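Local coordinates for uroporphyrinogen-III C-methyltransferase (Pseudomonas denitrificans, PDB 1S4D), which methylates uroporphyrinogen III twice, at C-2 and C-7, using S-adenosyl-L-methionine to make precorrin-2 on the way to cobalamin and siroheme, at residues 6-20 / 31-43. Residues are numbered along the deposited sequence; the frame is centred on the assembly and turned at random.
Sequences FAGLPALEKGSVWLV and TLHAANALRQADV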
# COMPACT_ATOMS: atom_id res chain seq x y z
N PHE B 6 4.53 -12.00 -20.77
CA PHE B 6 4.92 -11.45 -19.46
C PHE B 6 6.09 -12.33 -18.95
O PHE B 6 6.04 -12.97 -17.91
CB PHE B 6 3.70 -11.18 -18.54
CG PHE B 6 3.33 -12.30 -17.58
CD1 PHE B 6 3.63 -13.62 -17.82
CD2 PHE B 6 2.60 -11.98 -16.42
CE1 PHE B 6 3.27 -14.61 -16.91
CE2 PHE B 6 2.22 -12.95 -15.51
CZ PHE B 6 2.55 -14.27 -15.75
N ALA B 7 7.16 -12.31 -19.71
CA ALA B 7 8.02 -13.49 -19.72
C ALA B 7 9.50 -13.20 -19.57
O ALA B 7 10.32 -14.10 -19.71
CB ALA B 7 7.74 -14.33 -20.97
N GLY B 8 9.83 -11.94 -19.28
CA GLY B 8 11.14 -11.58 -18.75
C GLY B 8 11.07 -11.40 -17.24
O GLY B 8 11.97 -10.84 -16.61
N LEU B 9 9.97 -11.87 -16.66
CA LEU B 9 9.79 -11.85 -15.21
C LEU B 9 10.61 -12.95 -14.58
O LEU B 9 10.84 -13.98 -15.21
CB LEU B 9 8.32 -12.00 -14.86
CG LEU B 9 7.53 -10.75 -15.26
CD1 LEU B 9 6.10 -10.81 -14.77
CD2 LEU B 9 8.23 -9.47 -14.78
N PRO B 10 11.06 -12.75 -13.34
CA PRO B 10 11.92 -13.73 -12.66
C PRO B 10 11.15 -15.00 -12.39
O PRO B 10 9.98 -14.95 -12.02
CB PRO B 10 12.27 -13.05 -11.34
CG PRO B 10 11.86 -11.64 -11.49
CD PRO B 10 10.76 -11.59 -12.48
N ALA B 11 11.79 -16.13 -12.60
CA ALA B 11 11.23 -17.43 -12.24
C ALA B 11 11.13 -17.55 -10.73
O ALA B 11 11.98 -17.04 -10.03
CB ALA B 11 12.11 -18.52 -12.78
N LEU B 12 10.10 -18.23 -10.23
CA LEU B 12 10.13 -18.70 -8.85
C LEU B 12 10.92 -20.01 -8.79
O LEU B 12 10.46 -21.07 -9.19
CB LEU B 12 8.72 -18.80 -8.27
CG LEU B 12 8.42 -19.66 -7.04
CD1 LEU B 12 9.29 -19.34 -5.80
CD2 LEU B 12 6.91 -19.58 -6.74
N GLU B 13 12.15 -19.89 -8.32
CA GLU B 13 13.18 -20.92 -8.37
C GLU B 13 13.02 -22.04 -7.36
O GLU B 13 12.64 -21.80 -6.23
CB GLU B 13 14.53 -20.26 -8.10
CG GLU B 13 15.58 -20.58 -9.13
CD GLU B 13 15.71 -19.46 -10.12
OE1 GLU B 13 15.41 -19.68 -11.32
OE2 GLU B 13 16.11 -18.36 -9.68
N LYS B 14 13.37 -23.26 -7.76
CA LYS B 14 13.37 -24.40 -6.86
C LYS B 14 14.14 -24.08 -5.58
O LYS B 14 15.25 -23.54 -5.63
CB LYS B 14 13.96 -25.64 -7.54
CG LYS B 14 13.05 -26.29 -8.61
CD LYS B 14 13.56 -27.69 -8.97
CE LYS B 14 13.04 -28.15 -10.31
NZ LYS B 14 12.40 -29.51 -10.26
N GLY B 15 13.53 -24.37 -4.44
CA GLY B 15 14.21 -24.18 -3.17
C GLY B 15 14.24 -22.75 -2.66
O GLY B 15 15.06 -22.41 -1.80
N SER B 16 13.35 -21.91 -3.18
CA SER B 16 13.22 -20.57 -2.64
C SER B 16 11.78 -20.25 -2.25
O SER B 16 10.86 -20.95 -2.63
CB SER B 16 13.83 -19.52 -3.58
OG SER B 16 13.13 -19.47 -4.79
N VAL B 17 11.61 -19.20 -1.46
CA VAL B 17 10.28 -18.79 -1.04
C VAL B 17 9.99 -17.34 -1.48
O VAL B 17 10.79 -16.42 -1.24
CB VAL B 17 10.12 -18.93 0.49
CG1 VAL B 17 8.72 -18.52 0.92
CG2 VAL B 17 10.48 -20.37 0.97
N TRP B 18 8.86 -17.15 -2.16
CA TRP B 18 8.34 -15.82 -2.37
C TRP B 18 7.24 -15.51 -1.33
O TRP B 18 6.28 -16.29 -1.16
CB TRP B 18 7.81 -15.67 -3.79
CG TRP B 18 8.85 -15.74 -4.85
CD1 TRP B 18 10.12 -16.25 -4.75
CD2 TRP B 18 8.73 -15.24 -6.19
NE1 TRP B 18 10.79 -16.11 -5.94
CE2 TRP B 18 9.97 -15.50 -6.84
CE3 TRP B 18 7.71 -14.60 -6.91
CZ2 TRP B 18 10.20 -15.15 -8.17
CZ3 TRP B 18 7.95 -14.26 -8.23
CH2 TRP B 18 9.19 -14.54 -8.85
N LEU B 19 7.40 -14.39 -0.63
CA LEU B 19 6.33 -13.81 0.17
C LEU B 19 5.58 -12.84 -0.75
O LEU B 19 6.12 -11.82 -1.16
CB LEU B 19 6.91 -13.09 1.39
CG LEU B 19 7.54 -13.97 2.49
CD1 LEU B 19 8.67 -14.76 1.98
CD2 LEU B 19 8.07 -13.14 3.62
N VAL B 20 4.34 -13.19 -1.08
CA VAL B 20 3.56 -12.52 -2.12
C VAL B 20 2.24 -12.00 -1.53
O VAL B 20 1.49 -12.75 -0.84
CB VAL B 20 3.19 -13.51 -3.25
CG1 VAL B 20 2.36 -12.84 -4.31
CG2 VAL B 20 4.44 -14.12 -3.87
N THR B 31 -0.61 -8.44 -8.62
CA THR B 31 0.41 -7.86 -9.52
C THR B 31 0.83 -8.90 -10.53
O THR B 31 0.67 -10.09 -10.27
CB THR B 31 1.67 -7.47 -8.75
OG1 THR B 31 2.22 -8.63 -8.08
CG2 THR B 31 1.37 -6.45 -7.62
N LEU B 32 1.41 -8.48 -11.66
CA LEU B 32 1.95 -9.41 -12.66
C LEU B 32 2.88 -10.47 -12.00
O LEU B 32 2.72 -11.68 -12.23
CB LEU B 32 2.68 -8.65 -13.78
CG LEU B 32 1.85 -8.05 -14.94
CD1 LEU B 32 0.45 -7.64 -14.54
CD2 LEU B 32 2.54 -6.86 -15.67
N HIS B 33 3.79 -9.98 -11.16
CA HIS B 33 4.68 -10.81 -10.36
C HIS B 33 3.96 -11.89 -9.52
O HIS B 33 4.39 -13.04 -9.48
CB HIS B 33 5.44 -9.91 -9.39
CG HIS B 33 6.69 -9.30 -9.94
ND1 HIS B 33 7.51 -9.96 -10.84
CD2 HIS B 33 7.27 -8.12 -9.68
CE1 HIS B 33 8.55 -9.19 -11.11
NE2 HIS B 33 8.43 -8.06 -10.42
N ALA B 34 2.88 -11.50 -8.84
CA ALA B 34 2.09 -12.42 -8.03
C ALA B 34 1.44 -13.48 -8.92
O ALA B 34 1.56 -14.68 -8.65
CB ALA B 34 1.05 -11.67 -7.22
N ALA B 35 0.77 -13.03 -9.99
CA ALA B 35 0.14 -13.93 -10.98
C ALA B 35 1.18 -14.87 -11.60
O ALA B 35 0.96 -16.07 -11.75
CB ALA B 35 -0.55 -13.12 -12.06
N ASN B 36 2.34 -14.31 -11.93
CA ASN B 36 3.46 -15.14 -12.35
C ASN B 36 3.91 -16.16 -11.28
O ASN B 36 4.08 -17.33 -11.61
CB ASN B 36 4.63 -14.28 -12.86
CG ASN B 36 5.57 -15.08 -13.73
OD1 ASN B 36 5.14 -15.90 -14.54
ND2 ASN B 36 6.86 -14.87 -13.53
N ALA B 37 4.07 -15.75 -10.02
CA ALA B 37 4.36 -16.72 -8.94
C ALA B 37 3.34 -17.86 -8.89
O ALA B 37 3.68 -19.03 -8.99
CB ALA B 37 4.45 -16.04 -7.60
N LEU B 38 2.06 -17.48 -8.75
CA LEU B 38 0.96 -18.44 -8.69
C LEU B 38 1.05 -19.53 -9.75
O LEU B 38 0.81 -20.70 -9.46
CB LEU B 38 -0.36 -17.69 -8.83
CG LEU B 38 -1.24 -17.47 -7.60
CD1 LEU B 38 -0.63 -18.01 -6.33
CD2 LEU B 38 -1.63 -15.98 -7.45
N ARG B 39 1.42 -19.14 -10.97
CA ARG B 39 1.42 -20.06 -12.11
C ARG B 39 2.60 -21.01 -12.07
O ARG B 39 2.58 -22.05 -12.70
CB ARG B 39 1.28 -19.29 -13.46
CG ARG B 39 2.44 -19.38 -14.46
CD ARG B 39 2.50 -18.25 -15.52
NE ARG B 39 1.20 -18.03 -16.18
CZ ARG B 39 0.80 -18.59 -17.33
NH1 ARG B 39 1.59 -19.43 -18.01
NH2 ARG B 39 -0.40 -18.30 -17.82
N GLN B 40 3.61 -20.67 -11.27
CA GLN B 40 4.84 -21.45 -11.19
C GLN B 40 4.94 -22.32 -9.95
O GLN B 40 5.65 -23.33 -9.95
CB GLN B 40 6.06 -20.54 -11.23
CG GLN B 40 6.50 -20.18 -12.62
CD GLN B 40 7.54 -19.08 -12.64
OE1 GLN B 40 7.31 -18.04 -13.22
NE2 GLN B 40 8.69 -19.32 -12.03
N ALA B 41 4.24 -21.92 -8.88
CA ALA B 41 4.42 -22.54 -7.57
C ALA B 41 4.17 -24.06 -7.51
O ALA B 41 3.25 -24.59 -8.13
CB ALA B 41 3.57 -21.84 -6.56
N ASP B 42 5.01 -24.75 -6.74
CA ASP B 42 4.75 -26.14 -6.42
C ASP B 42 3.81 -26.22 -5.24
O ASP B 42 3.01 -27.13 -5.15
CB ASP B 42 6.05 -26.89 -6.11
CG ASP B 42 6.92 -27.07 -7.33
OD1 ASP B 42 6.39 -27.55 -8.35
OD2 ASP B 42 8.13 -26.77 -7.35
N VAL B 43 3.89 -25.25 -4.34
CA VAL B 43 3.05 -25.24 -3.17
C VAL B 43 2.71 -23.80 -2.78
O VAL B 43 3.55 -22.92 -2.83
CB VAL B 43 3.66 -26.13 -2.01
CG1 VAL B 43 5.05 -25.68 -1.61
CG2 VAL B 43 2.72 -26.21 -0.81
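Strand 16-20 and helix 32-40 are inclined at 135° with their axes 9.7 Å apart, while the loop 6-12 passes along the helix. The Phe-6 ring meets Asn-36 obliquely, its CZ 3.6 Å from Asn-36 CB, with ring and amide planes 74° apart; Arg-39 CD meets the ring at its edge. Replacing Phe-6 by an alanine would remove the ring, which would probably uncover the aliphatic parts of Asn-36 and Arg-39 and leave the Arg-39 chain freer to swing. With CG anti to the backbone N (chi1 -160°), Asn-36 carries its amide toward the loop, where ND2 lies 3.5 Å from Leu-9 CB. Leu-9 CD2 (3.7 Å) and Pro-10 CD both close on His-33 CE1, the proline carbon at the ring edge, while His-33 NE2 hydrogen-bonds Asp-26 of the second subunit. Strand 16-21, helix 32-40 and strand 43-46 form a split beta-alpha-beta unit that begins the N-terminal α/β domain of this precorrin methyltransferase, with strand 94-99 between the two parallel strands. On the sheet side, Val-20 CG1 packs 3.4 Å from Ala-34 CB, and Trp-18 CE3 lies 3.6 Å from Ala-37 CB. Leu-12 lays CB over the centre of one Trp-18 face and sends CD2 to Ala-41 CB, 4.0 Å away.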